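Local coordinates for protein aminotransferase (Paracoccus denitrificans, PDB 4GRX) that probably transfers amino groups between amine donors and keto acceptors as a pyridoxal-phosphate-dependent class III omega-aminotransferase, at residues R414-L424 with K452-E463. Numbering follows the deposited sequence.
Sequences RIANTCTDLGL and KLEKALDKVFAE
Thr418 meets Ala456 where helix segments 414-421 and 452-463 pack with their N-to-C directions 130° apart and their axes 8.9 Å apart at closest. The apolar contacts run along this seam. Thr418 CG2 lies 3.7 Å from Ala456 CA. OG1 is anti to the carbonyl carbon, beside the backbone N (chi1 -58°), which puts CG2 anti to the backbone N and turned to the partner helix. OG1 donates to Arg414 O at 2.8 Å, and that carbonyl also takes Thr418 N from the opposite face of its plane. The hydroxyl is thus satisfied within its own helix while Val460 CG2 packs against it. Cys419 SG sits 3.7 Å from Ala456 CB and also touches Leu453 CD1. Ile415 reaches Val460 CG1 with its CG1 and Leu457 CD2 with its CD1. Leu422 straddles the far end, CD1 over Ala456 and CD2 against Lys455 CD.

Polar bonds lie at both ends. Lys452 runs extended past Leu424 CB, and its NZ donates to Gly423 O at 3.0 Å from above the carbonyl plane. NZ also forms a salt bridge with Glu448. Gly423 is the C-prime residue of a Schellman motif that ends helix 411-421. At the other end, Arg414 NH1 forms a salt bridge whose hydrogen bond, to Glu463 OE2, is weak at 3.4 Å. OE2 lies at the guanidinium edge, in its plane; the guanidinium and carboxylate planes are 67° apart. Arg414 NE hydrogen-bonds to Leu409 O.

This is structural packing in the C-terminal small domain of a fold-type I aminotransferase, the side chain of Ile415 about 14 Å from the bound delta-amino valeric acid. Strand 432-435, of the antiparallel sheet with 381-387 and 390-395, packs against both helices through Ile433, which touches Ile415, Leu453 and Leu457. Helix 357-375 packs on Leu457 through Ile375.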
ATOM      1  N   ARG A 414       9.132  26.625  12.898  1.00 30.09           N
ATOM      2  CA  ARG A 414       9.806  27.161  14.062  1.00 30.48           C
ATOM      3  C   ARG A 414       9.420  26.374  15.306  1.00 30.38           C
ATOM      4  O   ARG A 414      10.277  26.076  16.141  1.00 30.80           O
ATOM      5  CB  ARG A 414       9.478  28.635  14.244  1.00 31.01           C
ATOM      6  CG  ARG A 414      10.251  29.562  13.326  1.00 31.29           C
ATOM      7  CD  ARG A 414       9.787  30.984  13.552  1.00 32.05           C
ATOM      8  NE  ARG A 414      10.165  31.831  12.436  1.00 32.41           N
ATOM      9  CZ  ARG A 414      11.073  32.798  12.487  1.00 33.15           C
ATOM     10  NH1 ARG A 414      11.707  33.082  13.624  1.00 33.60           N
ATOM     11  NH2 ARG A 414      11.331  33.496  11.389  1.00 33.64           N
ATOM     12  N   ILE A 415       8.140  26.025  15.409  1.00 29.86           N
ATOM     13  CA  ILE A 415       7.646  25.289  16.557  1.00 30.12           C
ATOM     14  C   ILE A 415       8.162  23.837  16.594  1.00 30.01           C
ATOM     15  O   ILE A 415       8.696  23.389  17.631  1.00 30.56           O
ATOM     16  CB  ILE A 415       6.116  25.383  16.686  1.00 29.88           C
ATOM     17  CG1 ILE A 415       5.709  26.844  16.921  1.00 30.53           C
ATOM     18  CG2 ILE A 415       5.631  24.518  17.841  1.00 29.90           C
ATOM     19  CD1 ILE A 415       4.215  27.093  16.944  1.00 30.34           C
ATOM     20  N   ALA A 416       8.023  23.130  15.473  1.00 29.45           N
ATOM     21  CA  ALA A 416       8.604  21.796  15.288  1.00 29.44           C
ATOM     22  C   ALA A 416      10.091  21.786  15.638  1.00 30.34           C
ATOM     23  O   ALA A 416      10.502  21.088  16.579  1.00 31.22           O
ATOM     24  CB  ALA A 416       8.395  21.314  13.859  1.00 28.94           C
ATOM     25  N   ASN A 417      10.873  22.588  14.910  1.00 30.21           N
ATOM     26  CA  ASN A 417      12.310  22.759  15.164  1.00 30.83           C
ATOM     27  C   ASN A 417      12.704  23.092  16.633  1.00 31.42           C
ATOM     28  O   ASN A 417      13.536  22.409  17.239  1.00 31.51           O
ATOM     29  CB  ASN A 417      12.900  23.773  14.166  1.00 31.42           C
ATOM     30  CG  ASN A 417      12.793  23.299  12.715  1.00 30.94           C
ATOM     31  OD1 ASN A 417      12.922  22.110  12.435  1.00 30.63           O
ATOM     32  ND2 ASN A 417      12.559  24.228  11.792  1.00 30.90           N
ATOM     33  N   THR A 418      12.089  24.116  17.209  1.00 31.67           N
ATOM     34  CA  THR A 418      12.375  24.475  18.592  0.82 32.37           C
ATOM     35  C   THR A 418      12.041  23.346  19.559  1.00 32.56           C
ATOM     36  O   THR A 418      12.789  23.095  20.477  1.00 33.52           O
ATOM     37  CB  THR A 418      11.659  25.769  18.998  0.82 32.67           C
ATOM     38  OG1 THR A 418      12.067  26.815  18.112  1.00 32.71           O
ATOM     39  CG2 THR A 418      12.013  26.167  20.414  1.00 33.54           C
ATOM     40  N   CYS A 419      10.920  22.664  19.347  1.00 32.65           N
ATOM     41  CA  CYS A 419      10.537  21.502  20.173  1.00 32.36           C
ATOM     42  C   CYS A 419      11.587  20.400  20.122  1.00 31.84           C
ATOM     43  O   CYS A 419      12.041  19.911  21.159  1.00 32.29           O
ATOM     44  CB  CYS A 419       9.192  20.936  19.717  1.00 32.11           C
ATOM     45  SG  CYS A 419       7.770  21.720  20.510  1.00 33.30           S
ATOM     46  N   THR A 420      11.961  20.016  18.903  1.00 30.49           N
ATOM     47  CA  THR A 420      13.028  19.063  18.696  1.00 29.97           C
ATOM     48  C   THR A 420      14.289  19.477  19.464  1.00 30.72           C
ATOM     49  O   THR A 420      14.907  18.648  20.103  1.00 31.21           O
ATOM     50  CB  THR A 420      13.286  18.846  17.184  1.00 29.04           C
ATOM     51  OG1 THR A 420      12.134  18.226  16.616  1.00 28.23           O
ATOM     52  CG2 THR A 420      14.486  17.932  16.927  1.00 28.86           C
ATOM     53  N   ASP A 421      14.646  20.756  19.436  1.00 31.12           N
ATOM     54  CA  ASP A 421      15.883  21.206  20.093  1.00 32.15           C
ATOM     55  C   ASP A 421      15.834  21.071  21.587  1.00 32.60           C
ATOM     56  O   ASP A 421      16.878  20.992  22.213  1.00 33.39           O
ATOM     57  CB  ASP A 421      16.229  22.650  19.738  1.00 32.98           C
ATOM     58  CG  ASP A 421      16.718  22.787  18.327  1.00 33.19           C
ATOM     59  OD1 ASP A 421      17.262  21.797  17.786  1.00 33.42           O
ATOM     60  OD2 ASP A 421      16.549  23.876  17.749  1.00 33.78           O
ATOM     61  N   LEU A 422      14.617  21.040  22.134  1.00 32.00           N
ATOM     62  CA  LEU A 422      14.374  20.887  23.574  1.00 32.63           C
ATOM     63  C   LEU A 422      14.056  19.443  23.974  1.00 32.57           C
ATOM     64  O   LEU A 422      13.669  19.178  25.114  1.00 33.11           O
ATOM     65  CB  LEU A 422      13.211  21.780  23.994  1.00 32.38           C
ATOM     66  CG  LEU A 422      13.431  23.276  23.806  1.00 32.65           C
ATOM     67  CD1 LEU A 422      12.091  23.978  23.631  1.00 32.19           C
ATOM     68  CD2 LEU A 422      14.241  23.860  24.958  1.00 33.68           C
ATOM     69  N   GLY A 423      14.193  18.521  23.023  1.00 31.86           N
ATOM     70  CA  GLY A 423      13.935  17.113  23.278  1.00 32.12           C
ATOM     71  C   GLY A 423      12.477  16.693  23.240  1.00 32.05           C
ATOM     72  O   GLY A 423      12.090  15.770  23.963  1.00 32.29           O
ATOM     73  N   LEU A 424      11.669  17.343  22.393  1.00 31.73           N
ATOM     74  CA  LEU A 424      10.244  16.994  22.264  1.00 31.77           C
ATOM     75  C   LEU A 424       9.860  16.848  20.809  1.00 31.15           C
ATOM     76  O   LEU A 424       9.871  17.829  20.070  1.00 31.76           O
ATOM     77  CB  LEU A 424       9.327  18.032  22.968  1.00 32.17           C
ATOM     78  CG  LEU A 424       7.796  18.025  22.722  1.00 31.43           C
ATOM     79  CD1 LEU A 424       7.142  16.795  23.315  1.00 31.42           C
ATOM     80  CD2 LEU A 424       7.084  19.266  23.250  1.00 31.73           C
ATOM     81  N   LYS A 452       7.956  21.248  28.053  1.00 38.03           N
ATOM     82  CA  LYS A 452       8.751  21.417  26.828  1.00 37.16           C
ATOM     83  C   LYS A 452       8.023  22.240  25.744  1.00 35.34           C
ATOM     84  O   LYS A 452       8.615  23.167  25.160  1.00 35.80           O
ATOM     85  CB  LYS A 452       9.244  20.064  26.297  1.00 36.68           C
ATOM     86  CG  LYS A 452      10.353  19.484  27.160  1.00 39.75           C
ATOM     87  CD  LYS A 452      10.764  18.088  26.739  1.00 40.51           C
ATOM     88  CE  LYS A 452      12.020  17.666  27.473  1.00 45.04           C
ATOM     89  NZ  LYS A 452      12.569  16.426  26.875  1.00 47.32           N
ATOM     90  N   LEU A 453       6.745  21.916  25.514  1.00 33.87           N
ATOM     91  CA  LEU A 453       5.915  22.642  24.559  1.00 33.23           C
ATOM     92  C   LEU A 453       5.818  24.126  24.886  1.00 34.54           C
ATOM     93  O   LEU A 453       5.915  24.960  23.999  1.00 34.33           O
ATOM     94  CB  LEU A 453       4.513  22.028  24.475  1.00 33.67           C
ATOM     95  CG  LEU A 453       3.555  22.610  23.424  1.00 34.54           C
ATOM     96  CD1 LEU A 453       4.216  22.745  22.056  1.00 33.60           C
ATOM     97  CD2 LEU A 453       2.291  21.778  23.329  1.00 36.63           C
ATOM     98  N   GLU A 454       5.640  24.443  26.160  1.00 37.02           N
ATOM     99  CA  GLU A 454       5.456  25.815  26.614  1.00 40.07           C
ATOM    100  C   GLU A 454       6.670  26.683  26.377  1.00 40.64           C
ATOM    101  O   GLU A 454       6.547  27.836  25.956  1.00 41.44           O
ATOM    102  CB  GLU A 454       5.147  25.836  28.101  1.00 44.45           C
ATOM    103  CG  GLU A 454       3.832  25.203  28.484  1.00 45.96           C
ATOM    104  CD  GLU A 454       3.080  26.086  29.442  1.00 52.60           C
ATOM    105  OE1 GLU A 454       2.646  25.593  30.517  1.00 56.29           O
ATOM    106  OE2 GLU A 454       2.951  27.289  29.115  1.00 54.82           O
ATOM    107  N   LYS A 455       7.839  26.128  26.683  1.00 41.23           N
ATOM    108  CA  LYS A 455       9.107  26.806  26.469  1.00 43.36           C
ATOM    109  C   LYS A 455       9.267  27.137  24.979  1.00 40.57           C
ATOM    110  O   LYS A 455       9.519  28.292  24.613  1.00 41.75           O
ATOM    111  CB  LYS A 455      10.259  25.934  26.972  1.00 45.64           C
ATOM    112  CG  LYS A 455      11.497  26.717  27.388  1.00 51.34           C
ATOM    113  CD  LYS A 455      12.491  25.844  28.148  1.00 55.61           C
ATOM    114  CE  LYS A 455      11.820  25.072  29.284  1.00 56.09           C
ATOM    115  NZ  LYS A 455      12.814  24.579  30.278  1.00 62.28           N
ATOM    116  N   ALA A 456       9.078  26.121  24.137  1.00 37.71           N
ATOM    117  CA  ALA A 456       9.049  26.282  22.684  1.00 36.08           C
ATOM    118  C   ALA A 456       8.118  27.415  22.259  1.00 35.42           C
ATOM    119  O   ALA A 456       8.527  28.293  21.497  1.00 35.80           O
ATOM    120  CB  ALA A 456       8.654  24.980  22.012  1.00 34.73           C
ATOM    121  N   LEU A 457       6.887  27.421  22.772  1.00 35.29           N
ATOM    122  CA  LEU A 457       5.948  28.490  22.432  1.00 36.18           C
ATOM    123  C   LEU A 457       6.446  29.885  22.865  1.00 38.48           C
ATOM    124  O   LEU A 457       6.336  30.847  22.100  1.00 38.59           O
ATOM    125  CB  LEU A 457       4.530  28.207  22.961  1.00 37.67           C
ATOM    126  CG  LEU A 457       3.797  26.955  22.462  1.00 36.82           C
ATOM    127  CD1 LEU A 457       2.485  26.766  23.206  1.00 39.81           C
ATOM    128  CD2 LEU A 457       3.558  26.970  20.957  1.00 36.48           C
ATOM    129  N   ASP A 458       6.999  29.990  24.073  1.00 41.05           N
ATOM    130  CA  ASP A 458       7.503  31.272  24.568  1.00 44.96           C
ATOM    131  C   ASP A 458       8.564  31.798  23.621  1.00 43.98           C
ATOM    132  O   ASP A 458       8.523  32.959  23.203  1.00 45.19           O
ATOM    133  CB  ASP A 458       8.122  31.129  25.959  1.00 49.46           C
ATOM    134  CG  ASP A 458       7.094  30.893  27.056  1.00 52.69           C
ATOM    135  OD1 ASP A 458       5.882  30.743  26.775  1.00 51.66           O
ATOM    136  OD2 ASP A 458       7.518  30.845  28.226  1.00 57.53           O
ATOM    137  N   LYS A 459       9.504  30.919  23.284  1.00 42.53           N
ATOM    138  CA  LYS A 459      10.642  31.256  22.446  1.00 43.10           C
ATOM    139  C   LYS A 459      10.187  31.724  21.064  1.00 40.45           C
ATOM    140  O   LYS A 459      10.562  32.813  20.638  1.00 42.09           O
ATOM    141  CB  LYS A 459      11.577  30.048  22.338  1.00 43.51           C
ATOM    142  CG  LYS A 459      13.028  30.382  22.075  1.00 47.67           C
ATOM    143  CD  LYS A 459      13.885  29.163  22.377  1.00 50.25           C
ATOM    144  CE  LYS A 459      15.308  29.551  22.755  1.00 57.41           C
ATOM    145  NZ  LYS A 459      15.949  30.347  21.673  1.00 59.38           N
ATOM    146  N   VAL A 460       9.361  30.921  20.387  1.00 37.24           N
ATOM    147  CA  VAL A 460       8.917  31.225  19.029  1.00 35.87           C
ATOM    148  C   VAL A 460       8.027  32.477  18.945  1.00 36.41           C
ATOM    149  O   VAL A 460       8.279  33.358  18.113  1.00 36.95           O
ATOM    150  CB  VAL A 460       8.217  30.016  18.371  1.00 34.58           C
ATOM    151  CG1 VAL A 460       7.723  30.364  16.968  1.00 34.82           C
ATOM    152  CG2 VAL A 460       9.149  28.812  18.322  1.00 35.09           C
ATOM    153  N   PHE A 461       7.012  32.580  19.801  1.00 37.06           N
ATOM    154  CA  PHE A 461       6.138  33.755  19.770  1.00 39.09           C
ATOM    155  C   PHE A 461       6.867  35.062  20.075  1.00 41.67           C
ATOM    156  O   PHE A 461       6.430  36.142  19.658  1.00 43.25           O
ATOM    157  CB  PHE A 461       4.879  33.585  20.652  1.00 41.26           C
ATOM    158  CG  PHE A 461       3.941  32.493  20.181  1.00 40.17           C
ATOM    159  CD1 PHE A 461       3.773  32.225  18.822  1.00 38.77           C
ATOM    160  CD2 PHE A 461       3.216  31.730  21.100  1.00 41.74           C
ATOM    161  CE1 PHE A 461       2.917  31.216  18.390  1.00 39.47           C
ATOM    162  CE2 PHE A 461       2.350  30.723  20.672  1.00 41.78           C
ATOM    163  CZ  PHE A 461       2.205  30.466  19.314  1.00 40.90           C
ATOM    164  N   ALA A 462       7.983  34.977  20.791  1.00 43.22           N
ATOM    165  CA  ALA A 462       8.763  36.177  21.086  1.00 46.98           C
ATOM    166  C   ALA A 462       9.681  36.542  19.926  1.00 45.96           C
ATOM    167  O   ALA A 462       9.983  37.712  19.727  1.00 48.28           O
ATOM    168  CB  ALA A 462       9.553  36.012  22.373  1.00 50.92           C
ATOM    169  N   GLU A 463      10.128  35.539  19.175  1.00 43.69           N
ATOM    170  CA  GLU A 463      10.912  35.761  17.951  1.00 44.09           C
ATOM    171  C   GLU A 463      10.060  36.467  16.897  1.00 42.55           C
ATOM    172  O   GLU A 463      10.569  37.198  16.055  1.00 43.19           O
ATOM    173  CB  GLU A 463      11.404  34.428  17.370  1.00 43.44           C
ATOM    174  CG  GLU A 463      12.574  33.763  18.091  1.00 46.80           C
ATOM    175  CD  GLU A 463      12.835  32.317  17.639  1.00 47.14           C
ATOM    176  OE1 GLU A 463      13.791  31.709  18.172  1.00 50.70           O
ATOM    177  OE2 GLU A 463      12.105  31.769  16.760  1.00 45.00           O
TER